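Side-chain contacts in hypothetical protein Atu0120 (Agrobacterium tumefaciens, PDB 2I6H), which is of unknown function but has an all-helical fold and belongs to the bacterial DUF924 family: residues A[63-68]-A[91-96]; A[69-74]-A[112-117]; A[35-40]-A[51-56]; A[134-139]-A[152-157]. All blocks are in the same frame, centred on the assembly; numbering follows the deposited sequence.

Contact 1 (A[63-68]-A[91-96]); sequences DAHFAA and DQFPRN
His65 lays its CB over one face of the Phe93 ring, the central pair in a helix-helix packing of the all-alpha DUF924 fold that joins helix 51-69 to helix 80-97. The methylene sits toward the rim of that face in a CH-pi contact, with 4.0 Å from His65 CB to the Phe93 ring centroid and a line 20° off the ring normal; the nearest ring atom, Phe93 CD2, is 3.8 Å from CB. Beyond CB, the two ring planes run nearly parallel, at 15°, but are slid so far apart that they barely overlap. Both residues hold CG anti to the backbone N (chi1 175° for His65), and each directs its side chain toward the other helix. Pro94 packs its CG against the His65 ring. Around this pair, Phe57 meets Phe93 and Phe98 meets His65, both edge-to-face.

Within segment 91-96, Arg95 folds back on its own helix. Its NH1 reaches Asp108 in a salt bridge, while NH2 of Arg95 donates to the backbone O of Asp91 at 3.0 Å, in the carbonyl plane and on a lone pair.

Contact 2 (A[69-74]-A[112-117]); sequences ARRELD and RFFADE
Arg71 and Asp74 meet Phe113 and Phe114 as a joined pair of charges laid against two neighbouring rings. The ionic part lies within segment 69-74: Arg71 grips Asp74 side-on, with NE giving a nearly straight bond (165°) to OD1 at 3.0 Å and NH2 reaching OD2 at 2.8 Å. OD1 receives NE on its syn lone pair, in the guanidinium plane, whereas NH2 approaches OD2 tilted out of both planes. Two donors at two oxygens hold the groups against rotation. The Arg71 chain is bent at both chi2 and chi3, which curls the guanidinium back over the loop to its partner. Arg70 makes a similar side-on grip on Glu72.

These pairs sit where helix 51-69 ends. Arg71, the first residue to leave helical geometry, has the positive phi of a Schellman motif that ends the helix, and the loop after it places Asp74 beside Phe114 of helix 108-120.

The remaining contacts are between charged groups and aromatic rings. Asp74 OD1 lies at the edge of the Phe114 ring, 3.3 Å from CZ, with the carboxylate turned 82° from the ring; there it faces the weakly positive C-H rim, probably a favourable approach. Arg71 NE is 3.7 Å from the same CZ, its guanidinium almost perpendicular to the ring. Phe114 also packs against Leu86, Met87 and Leu90 of helix 80-97, while exposed Phe113 touches Arg71 NH2 through CE2 at 3.9 Å.

Contact 3 (A[35-40]-A[51-56]); sequences VDFWKK and AAFDNH
Phe37 points the edge of its ring at the face of His56, a T-shaped pair within an aromatic cluster that joins two nearly antiparallel helices of this all-alpha fold. The planes stand at 82°, and CE1 of Phe37 lies 3.6 Å above the imidazole plane of His56, over its centre. On its other contact, Phe37 meets Phe53 rim to rim: CZ of Phe37 is 3.5 Å from CE1 of Phe53, and neither ring covers the other although their planes differ by only 14°. Trp38 completes the group from the side, with its CZ3 near the plane of the Phe53 ring, at that ring's edge, 3.6 Å from Phe53 CZ.

The segment axes of 35-40 and 51-56 approach no closer than 12.8 Å, and the aromatic side chains bridge that separation. All four residues carry CG anti to the backbone N, which extends each ring outward from its helix; in Trp38, whose CB points away from segment 51-56, the breadth of the indole (chi1 -158°) still brings its benzo ring to Phe53. Phe53 is buried, whereas His56 lies at the exposed margin.

Further out, Phe57 and Phe61 of helix 51-69 border Phe37. Trp38 meets Phe134 edge-to-face and stacks on Trp46, which also holds it through the backbone: Trp46 NE1 is hydrogen-bonded to the backbone O of Trp38.

Contact 4 (A[134-139]-A[152-157]); sequences FFYLPF and CDLNQP
The backbones come closest at Tyr136 and Leu154, whose CA atoms are 6.7 Å apart, where the turn leading into helix 137-140 passes the last turn of helix 145-155. Leu154 covers one face of the Tyr136 ring: CB stands over the ring centre, 3.7 Å from the centroid and only 8° off the normal, a CH-pi contact. The branch atoms carry on across the ring, with Leu154 CD1 3.6 Å from Tyr136 CD1 and CD2 near CE1. Leu154 CD1 also reaches Phe139 CD2 at 4.0 Å, so one methyl touches both rings. With CG beside the backbone N (chi1 -54°), the Tyr136 ring is swung across to Leu154.

The polar end of Tyr136 is held as well. A water donates both to OH, at 2.8 Å, and to the backbone O of Leu154, at 2.6 Å, bridging the two segments, and the hydroxyl is also hydrogen-bonded to Asp124. These partners fix the position of the hydroxyl, while Leu154 CB over the face would hinder the ring from turning. Asn155 flanks the ring, its OD1 near the plane at the edge and its ND2 3.9 Å from Tyr136 CB; ND2 is spent on the backbone O of Ala151, one turn back.

The contact joins the turn before helix 137-140 to helix 145-155 in an all-helical fold, with Ile119 of helix 108-120 packed against both Phe139 and Leu154.

In the fold
From the N terminus, contact 3 closes first, folding helix 29-41 against the start of helix 51-69 over a short connection. The other end of that helix enters contact 1, which brings back helix 80-97; Asn96 there bonds to Asp54, linking the two contacts. Contact 2 starts just after segment 63-68 and ends on helix 108-120, so its loop crosses that of contact 1, and Ala67 O probably bonds to Glu72 N between them. Contact 4 follows in series, a local closure of helices 137-140 and 145-155. It packs on contact 2 through Ala115 and Phe139, on contact 1 through Asp91 and Leu137, and on contact 3 through Trp38 and Phe134.

Contact 1 (A[63-68]-A[91-96])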
# COMPACT_ATOMS: atom_id res chain seq x y z
N ASP A 63 21.45 19.75 0.71
CA ASP A 63 22.62 19.96 1.60
C ASP A 63 22.56 19.06 2.84
O ASP A 63 23.58 18.51 3.26
CB ASP A 63 22.75 21.44 2.01
CG ASP A 63 23.25 22.30 0.87
OD1 ASP A 63 23.75 21.74 -0.15
OD2 ASP A 63 23.14 23.54 0.99
N ALA A 64 21.35 18.94 3.40
CA ALA A 64 21.13 18.09 4.56
C ALA A 64 21.48 16.63 4.23
O ALA A 64 22.12 15.95 5.06
CB ALA A 64 19.70 18.21 5.04
N HIS A 65 21.08 16.17 3.02
CA HIS A 65 21.41 14.79 2.62
C HIS A 65 22.92 14.58 2.72
O HIS A 65 23.39 13.56 3.29
CB HIS A 65 20.99 14.46 1.18
CG HIS A 65 21.44 13.09 0.76
ND1 HIS A 65 22.56 12.86 -0.02
CD2 HIS A 65 20.96 11.87 1.09
CE1 HIS A 65 22.70 11.55 -0.20
NE2 HIS A 65 21.75 10.93 0.48
N PHE A 66 23.66 15.51 2.11
CA PHE A 66 25.11 15.37 2.07
C PHE A 66 25.77 15.44 3.45
O PHE A 66 26.70 14.67 3.73
CB PHE A 66 25.73 16.27 1.01
CG PHE A 66 25.56 15.70 -0.39
CD1 PHE A 66 26.51 14.79 -0.91
CD2 PHE A 66 24.44 16.01 -1.14
CE1 PHE A 66 26.33 14.20 -2.19
CE2 PHE A 66 24.27 15.46 -2.41
CZ PHE A 66 25.19 14.55 -2.93
N ALA A 67 25.25 16.30 4.31
CA ALA A 67 25.74 16.40 5.70
C ALA A 67 25.54 15.06 6.41
O ALA A 67 26.44 14.55 7.09
CB ALA A 67 25.02 17.53 6.47
N ALA A 68 24.35 14.50 6.29
CA ALA A 68 24.06 13.18 6.89
C ALA A 68 25.04 12.12 6.36
O ALA A 68 25.58 11.32 7.13
CB ALA A 68 22.63 12.77 6.61
N ASP A 91 17.36 7.23 3.14
CA ASP A 91 16.59 6.20 2.47
C ASP A 91 15.59 6.77 1.46
O ASP A 91 15.45 6.22 0.36
CB ASP A 91 15.85 5.33 3.53
CG ASP A 91 15.04 4.19 2.87
OD1 ASP A 91 15.65 3.16 2.45
OD2 ASP A 91 13.80 4.36 2.76
N GLN A 92 14.87 7.82 1.84
CA GLN A 92 13.86 8.39 0.93
C GLN A 92 14.42 9.37 -0.10
O GLN A 92 14.20 9.21 -1.33
CB GLN A 92 12.73 9.03 1.72
CG GLN A 92 11.92 8.02 2.51
CD GLN A 92 11.18 7.10 1.59
OE1 GLN A 92 10.24 7.51 0.93
NE2 GLN A 92 11.63 5.82 1.52
N PHE A 93 15.13 10.38 0.39
CA PHE A 93 15.73 11.42 -0.49
C PHE A 93 16.41 10.87 -1.77
O PHE A 93 16.12 11.35 -2.88
CB PHE A 93 16.69 12.32 0.32
CG PHE A 93 17.24 13.47 -0.47
CD1 PHE A 93 16.63 14.76 -0.37
CD2 PHE A 93 18.34 13.30 -1.33
CE1 PHE A 93 17.14 15.86 -1.11
CE2 PHE A 93 18.86 14.39 -2.07
CZ PHE A 93 18.25 15.69 -1.97
N PRO A 94 17.29 9.85 -1.65
CA PRO A 94 17.97 9.32 -2.85
C PRO A 94 17.00 8.74 -3.87
O PRO A 94 17.21 8.87 -5.08
CB PRO A 94 18.86 8.18 -2.29
CG PRO A 94 19.03 8.48 -0.86
CD PRO A 94 17.72 9.13 -0.43
N ARG A 95 15.91 8.13 -3.38
CA ARG A 95 14.90 7.55 -4.26
C ARG A 95 14.02 8.59 -4.97
O ARG A 95 13.49 8.33 -6.07
CB ARG A 95 14.07 6.52 -3.49
CG ARG A 95 14.90 5.30 -3.08
CD ARG A 95 14.18 4.31 -2.13
NE ARG A 95 14.96 3.08 -2.20
CZ ARG A 95 16.18 2.91 -1.64
NH1 ARG A 95 16.84 1.78 -1.87
NH2 ARG A 95 16.75 3.85 -0.86
N ASN A 96 13.85 9.75 -4.35
CA ASN A 96 13.18 10.86 -5.01
C ASN A 96 14.10 11.65 -5.93
O ASN A 96 13.67 12.10 -7.01
CB ASN A 96 12.61 11.86 -3.99
CG ASN A 96 11.46 11.28 -3.20
OD1 ASN A 96 11.66 10.78 -2.07
ND2 ASN A 96 10.24 11.31 -3.80

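Contact 2 (A[69-74]-A[112-117])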
# COMPACT_ATOMS: atom_id res chain seq x y z
N ALA A 69 25.23 12.09 5.02
CA ALA A 69 26.13 11.13 4.36
C ALA A 69 27.60 11.36 4.78
O ALA A 69 28.38 10.42 4.74
CB ALA A 69 25.99 11.25 2.82
N ARG A 70 27.95 12.59 5.17
CA ARG A 70 29.32 12.90 5.61
C ARG A 70 29.50 12.58 7.10
O ARG A 70 30.56 12.85 7.69
CB ARG A 70 29.66 14.37 5.38
CG ARG A 70 30.04 14.70 3.96
CD ARG A 70 30.70 16.10 3.88
NE ARG A 70 29.87 17.12 4.53
CZ ARG A 70 28.91 17.84 3.93
NH1 ARG A 70 28.63 17.69 2.63
NH2 ARG A 70 28.23 18.75 4.64
N ARG A 71 28.46 12.04 7.72
CA ARG A 71 28.48 11.66 9.17
C ARG A 71 28.59 12.90 10.07
O ARG A 71 29.25 12.87 11.13
CB ARG A 71 29.60 10.61 9.48
CG ARG A 71 29.51 9.35 8.58
CD ARG A 71 28.16 8.64 8.78
NE ARG A 71 28.03 8.15 10.15
CZ ARG A 71 28.50 6.96 10.57
NH1 ARG A 71 29.09 6.13 9.71
NH2 ARG A 71 28.38 6.60 11.85
N GLU A 72 27.94 13.98 9.65
CA GLU A 72 27.91 15.22 10.46
C GLU A 72 26.70 15.27 11.36
O GLU A 72 26.66 16.10 12.31
CB GLU A 72 27.95 16.44 9.56
CG GLU A 72 29.32 16.58 8.88
CD GLU A 72 29.38 17.58 7.77
OE1 GLU A 72 28.36 18.24 7.44
OE2 GLU A 72 30.50 17.73 7.23
N LEU A 73 25.72 14.40 11.09
CA LEU A 73 24.44 14.46 11.82
C LEU A 73 24.15 13.22 12.66
O LEU A 73 22.97 12.95 12.97
CB LEU A 73 23.29 14.68 10.80
CG LEU A 73 23.48 15.92 9.90
CD1 LEU A 73 22.29 16.02 8.99
CD2 LEU A 73 23.65 17.20 10.80
N ASP A 74 25.21 12.47 13.06
CA ASP A 74 25.01 11.25 13.84
C ASP A 74 24.32 11.55 15.16
O ASP A 74 23.67 10.68 15.71
CB ASP A 74 26.34 10.52 14.17
CG ASP A 74 27.03 9.90 12.93
OD1 ASP A 74 26.74 10.26 11.78
OD2 ASP A 74 27.93 9.04 13.15
N ARG A 112 20.50 1.83 6.86
CA ARG A 112 20.22 0.58 7.57
C ARG A 112 20.89 0.56 8.93
O ARG A 112 20.31 0.13 9.93
CB ARG A 112 20.78 -0.58 6.78
CG ARG A 112 19.94 -0.99 5.65
CD ARG A 112 20.14 -2.48 5.43
NE ARG A 112 21.52 -2.80 5.07
CZ ARG A 112 22.11 -2.41 3.95
NH1 ARG A 112 21.46 -1.65 3.09
NH2 ARG A 112 23.37 -2.76 3.69
N PHE A 113 22.14 1.03 8.95
CA PHE A 113 22.94 1.08 10.18
C PHE A 113 22.21 2.01 11.17
O PHE A 113 22.00 1.68 12.37
CB PHE A 113 24.33 1.64 9.84
CG PHE A 113 25.16 1.94 11.04
CD1 PHE A 113 25.69 0.90 11.82
CD2 PHE A 113 25.35 3.24 11.46
CE1 PHE A 113 26.46 1.18 12.98
CE2 PHE A 113 26.11 3.54 12.60
CZ PHE A 113 26.66 2.50 13.37
N PHE A 114 21.78 3.18 10.68
CA PHE A 114 21.03 4.09 11.52
C PHE A 114 19.65 3.58 11.91
O PHE A 114 19.22 3.80 13.05
CB PHE A 114 20.87 5.44 10.85
CG PHE A 114 22.12 6.32 10.89
CD1 PHE A 114 23.17 6.14 11.80
CD2 PHE A 114 22.21 7.37 9.97
CE1 PHE A 114 24.33 7.04 11.77
CE2 PHE A 114 23.32 8.25 9.96
CZ PHE A 114 24.36 8.09 10.88
N ALA A 115 18.95 2.90 10.99
CA ALA A 115 17.61 2.32 11.32
C ALA A 115 17.74 1.34 12.50
O ALA A 115 16.98 1.40 13.47
CB ALA A 115 16.98 1.61 10.11
N ASP A 116 18.73 0.46 12.40
CA ASP A 116 19.02 -0.49 13.49
C ASP A 116 19.22 0.24 14.85
O ASP A 116 18.62 -0.14 15.89
CB ASP A 116 20.28 -1.29 13.14
CG ASP A 116 20.67 -2.27 14.28
OD1 ASP A 116 19.92 -3.25 14.54
OD2 ASP A 116 21.71 -2.00 14.94
N GLU A 117 20.04 1.27 14.82
CA GLU A 117 20.34 2.04 16.03
C GLU A 117 19.09 2.75 16.58
O GLU A 117 18.83 2.74 17.79
CB GLU A 117 21.50 3.03 15.82
CG GLU A 117 21.87 3.80 17.11
CD GLU A 117 22.21 2.89 18.32
OE1 GLU A 117 22.61 1.71 18.14
OE2 GLU A 117 22.06 3.41 19.46

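Contact 3 (A[35-40]-A[51-56])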
# COMPACT_ATOMS: atom_id res chain seq x y z
N VAL A 35 11.13 16.86 9.10
CA VAL A 35 9.97 16.09 9.53
C VAL A 35 8.67 16.87 9.22
O VAL A 35 7.72 16.29 8.65
CB VAL A 35 10.06 15.68 11.03
CG1 VAL A 35 8.73 14.99 11.48
CG2 VAL A 35 11.28 14.69 11.23
N ASP A 36 8.66 18.17 9.53
CA ASP A 36 7.50 19.04 9.19
C ASP A 36 7.17 19.00 7.68
O ASP A 36 6.02 18.91 7.28
CB ASP A 36 7.82 20.48 9.60
CG ASP A 36 7.63 20.73 11.07
OD1 ASP A 36 7.15 19.81 11.78
OD2 ASP A 36 7.97 21.84 11.51
N PHE A 37 8.21 19.14 6.86
CA PHE A 37 8.06 19.04 5.40
C PHE A 37 7.40 17.69 5.00
O PHE A 37 6.49 17.65 4.17
CB PHE A 37 9.45 19.17 4.77
CG PHE A 37 9.51 18.76 3.31
CD1 PHE A 37 9.28 19.68 2.28
CD2 PHE A 37 9.84 17.45 2.96
CE1 PHE A 37 9.35 19.28 0.93
CE2 PHE A 37 9.90 17.04 1.60
CZ PHE A 37 9.66 17.96 0.60
N TRP A 38 7.91 16.60 5.56
CA TRP A 38 7.39 15.26 5.26
C TRP A 38 5.90 15.14 5.67
O TRP A 38 5.05 14.62 4.88
CB TRP A 38 8.24 14.21 5.95
CG TRP A 38 8.13 12.79 5.29
CD1 TRP A 38 7.55 11.68 5.83
CD2 TRP A 38 8.61 12.40 4.00
NE1 TRP A 38 7.63 10.61 4.96
CE2 TRP A 38 8.29 11.02 3.83
CE3 TRP A 38 9.29 13.08 2.97
CZ2 TRP A 38 8.61 10.31 2.67
CZ3 TRP A 38 9.63 12.37 1.81
CH2 TRP A 38 9.29 10.99 1.68
N LYS A 39 5.59 15.58 6.89
CA LYS A 39 4.21 15.47 7.39
C LYS A 39 3.25 16.29 6.51
O LYS A 39 2.17 15.83 6.12
CB LYS A 39 4.15 15.92 8.85
CG LYS A 39 4.86 14.92 9.84
CD LYS A 39 4.68 15.50 11.27
CE LYS A 39 5.35 14.70 12.35
NZ LYS A 39 5.39 15.41 13.72
N LYS A 40 3.70 17.48 6.14
CA LYS A 40 2.87 18.38 5.30
C LYS A 40 2.60 17.77 3.93
O LYS A 40 1.45 17.81 3.45
CB LYS A 40 3.53 19.73 5.17
CG LYS A 40 2.63 20.80 4.55
CD LYS A 40 3.36 22.16 4.59
CE LYS A 40 2.42 23.30 4.23
NZ LYS A 40 1.96 23.22 2.82
N ALA A 51 7.29 14.48 -10.05
CA ALA A 51 8.56 15.19 -10.26
C ALA A 51 8.63 16.55 -9.53
O ALA A 51 9.72 16.98 -9.17
CB ALA A 51 8.88 15.35 -11.75
N ALA A 52 7.48 17.21 -9.34
CA ALA A 52 7.47 18.49 -8.62
C ALA A 52 7.89 18.24 -7.16
O ALA A 52 8.64 19.02 -6.56
CB ALA A 52 6.03 19.14 -8.67
N PHE A 53 7.37 17.16 -6.59
CA PHE A 53 7.74 16.83 -5.21
C PHE A 53 9.25 16.50 -5.15
O PHE A 53 9.95 16.95 -4.24
CB PHE A 53 6.90 15.67 -4.68
CG PHE A 53 7.30 15.24 -3.28
CD1 PHE A 53 7.09 16.10 -2.19
CD2 PHE A 53 7.95 14.03 -3.07
CE1 PHE A 53 7.50 15.72 -0.89
CE2 PHE A 53 8.34 13.63 -1.78
CZ PHE A 53 8.12 14.49 -0.70
N ASP A 54 9.75 15.76 -6.15
CA ASP A 54 11.18 15.43 -6.16
C ASP A 54 12.00 16.72 -6.15
O ASP A 54 12.98 16.88 -5.39
CB ASP A 54 11.52 14.62 -7.42
CG ASP A 54 10.85 13.24 -7.46
OD1 ASP A 54 10.36 12.75 -6.42
OD2 ASP A 54 10.82 12.63 -8.54
N ASN A 55 11.60 17.65 -7.02
CA ASN A 55 12.25 18.97 -7.15
C ASN A 55 12.23 19.71 -5.83
O ASN A 55 13.23 20.31 -5.38
CB ASN A 55 11.47 19.84 -8.16
CG ASN A 55 12.05 19.79 -9.56
OD1 ASN A 55 12.36 18.74 -10.07
ND2 ASN A 55 12.15 20.95 -10.20
N HIS A 56 11.06 19.72 -5.21
CA HIS A 56 10.86 20.42 -3.99
C HIS A 56 11.76 19.86 -2.85
O HIS A 56 12.41 20.62 -2.11
CB HIS A 56 9.35 20.33 -3.67
CG HIS A 56 8.92 21.13 -2.48
ND1 HIS A 56 7.67 21.00 -1.93
CD2 HIS A 56 9.57 22.07 -1.75
CE1 HIS A 56 7.56 21.84 -0.91
NE2 HIS A 56 8.70 22.48 -0.77

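Contact 4 (A[134-139]-A[152-157])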
# COMPACT_ATOMS: atom_id res chain seq x y z
N PHE A 134 8.86 4.40 7.93
CA PHE A 134 10.15 4.98 7.46
C PHE A 134 11.41 4.48 8.17
O PHE A 134 12.52 4.56 7.59
CB PHE A 134 10.02 6.51 7.35
CG PHE A 134 8.91 6.88 6.42
CD1 PHE A 134 9.09 6.68 5.04
CD2 PHE A 134 7.63 7.25 6.90
CE1 PHE A 134 8.06 6.92 4.12
CE2 PHE A 134 6.55 7.49 5.97
CZ PHE A 134 6.79 7.32 4.58
N PHE A 135 11.26 3.96 9.40
CA PHE A 135 12.35 3.27 10.09
C PHE A 135 12.55 1.84 9.55
O PHE A 135 13.58 1.22 9.82
CB PHE A 135 12.06 3.19 11.62
CG PHE A 135 12.16 4.51 12.31
CD1 PHE A 135 13.41 5.05 12.64
CD2 PHE A 135 11.01 5.24 12.62
CE1 PHE A 135 13.53 6.32 13.29
CE2 PHE A 135 11.10 6.49 13.30
CZ PHE A 135 12.38 7.03 13.62
N TYR A 136 11.58 1.31 8.80
CA TYR A 136 11.62 -0.12 8.38
C TYR A 136 12.01 -0.27 6.92
O TYR A 136 12.57 -1.29 6.49
CB TYR A 136 10.24 -0.76 8.63
CG TYR A 136 9.73 -0.60 10.06
CD1 TYR A 136 10.62 -0.39 11.15
CD2 TYR A 136 8.35 -0.70 10.32
CE1 TYR A 136 10.09 -0.26 12.47
CE2 TYR A 136 7.83 -0.57 11.62
CZ TYR A 136 8.71 -0.36 12.67
OH TYR A 136 8.20 -0.24 13.96
N LEU A 137 11.70 0.77 6.13
CA LEU A 137 11.99 0.73 4.70
C LEU A 137 13.47 0.43 4.37
O LEU A 137 13.73 -0.26 3.37
CB LEU A 137 11.48 2.00 3.98
CG LEU A 137 9.93 2.11 3.94
CD1 LEU A 137 9.54 3.46 3.35
CD2 LEU A 137 9.38 0.98 3.07
N PRO A 138 14.44 0.97 5.17
CA PRO A 138 15.85 0.61 4.88
C PRO A 138 16.05 -0.92 4.87
O PRO A 138 16.87 -1.42 4.10
CB PRO A 138 16.64 1.32 5.99
CG PRO A 138 15.81 2.54 6.30
CD PRO A 138 14.36 1.95 6.27
N PHE A 139 15.29 -1.65 5.69
CA PHE A 139 15.44 -3.12 5.71
C PHE A 139 14.84 -3.73 4.43
O PHE A 139 15.45 -4.63 3.85
CB PHE A 139 14.87 -3.70 7.00
CG PHE A 139 15.55 -3.16 8.23
CD1 PHE A 139 16.84 -3.61 8.55
CD2 PHE A 139 14.94 -2.17 9.01
CE1 PHE A 139 17.52 -3.12 9.71
CE2 PHE A 139 15.61 -1.66 10.15
CZ PHE A 139 16.90 -2.14 10.49
N CYS A 152 9.90 -7.76 7.41
CA CYS A 152 8.57 -8.39 7.52
C CYS A 152 8.09 -8.43 8.99
O CYS A 152 6.92 -8.13 9.29
CB CYS A 152 8.55 -9.76 6.82
SG CYS A 152 8.78 -9.60 5.03
N ASP A 153 8.99 -8.76 9.92
CA ASP A 153 8.66 -8.79 11.35
C ASP A 153 8.24 -7.41 11.83
O ASP A 153 7.26 -7.25 12.55
CB ASP A 153 9.88 -9.22 12.17
CG ASP A 153 10.21 -10.72 11.99
OD1 ASP A 153 9.38 -11.47 11.45
OD2 ASP A 153 11.33 -11.11 12.39
N LEU A 154 8.98 -6.40 11.40
CA LEU A 154 8.69 -5.04 11.85
C LEU A 154 7.37 -4.52 11.28
O LEU A 154 6.65 -3.78 11.97
CB LEU A 154 9.85 -4.10 11.46
CG LEU A 154 11.13 -4.30 12.27
CD1 LEU A 154 12.26 -3.57 11.57
CD2 LEU A 154 10.94 -3.81 13.72
N ASN A 155 7.03 -4.94 10.06
CA ASN A 155 5.77 -4.49 9.43
C ASN A 155 4.54 -5.29 9.87
O ASN A 155 3.40 -4.89 9.60
CB ASN A 155 5.87 -4.49 7.91
CG ASN A 155 6.66 -3.27 7.36
OD1 ASN A 155 6.10 -2.18 7.14
ND2 ASN A 155 7.95 -3.47 7.10
N GLN A 156 4.75 -6.44 10.52
CA GLN A 156 3.61 -7.27 10.91
C GLN A 156 2.57 -6.46 11.74
O GLN A 156 1.36 -6.48 11.37
CB GLN A 156 4.04 -8.59 11.59
CG GLN A 156 2.93 -9.60 11.82
CD GLN A 156 2.82 -10.70 10.75
OE1 GLN A 156 3.73 -10.91 9.94
NE2 GLN A 156 1.70 -11.43 10.78
N PRO A 157 3.00 -5.76 12.82
CA PRO A 157 2.01 -4.94 13.56
C PRO A 157 1.36 -3.85 12.73
O PRO A 157 0.22 -3.48 13.02
CB PRO A 157 2.83 -4.25 14.65
CG PRO A 157 4.17 -4.90 14.65
CD PRO A 157 4.35 -5.72 13.44
O HOH W 1 6.78 -2.62 14.24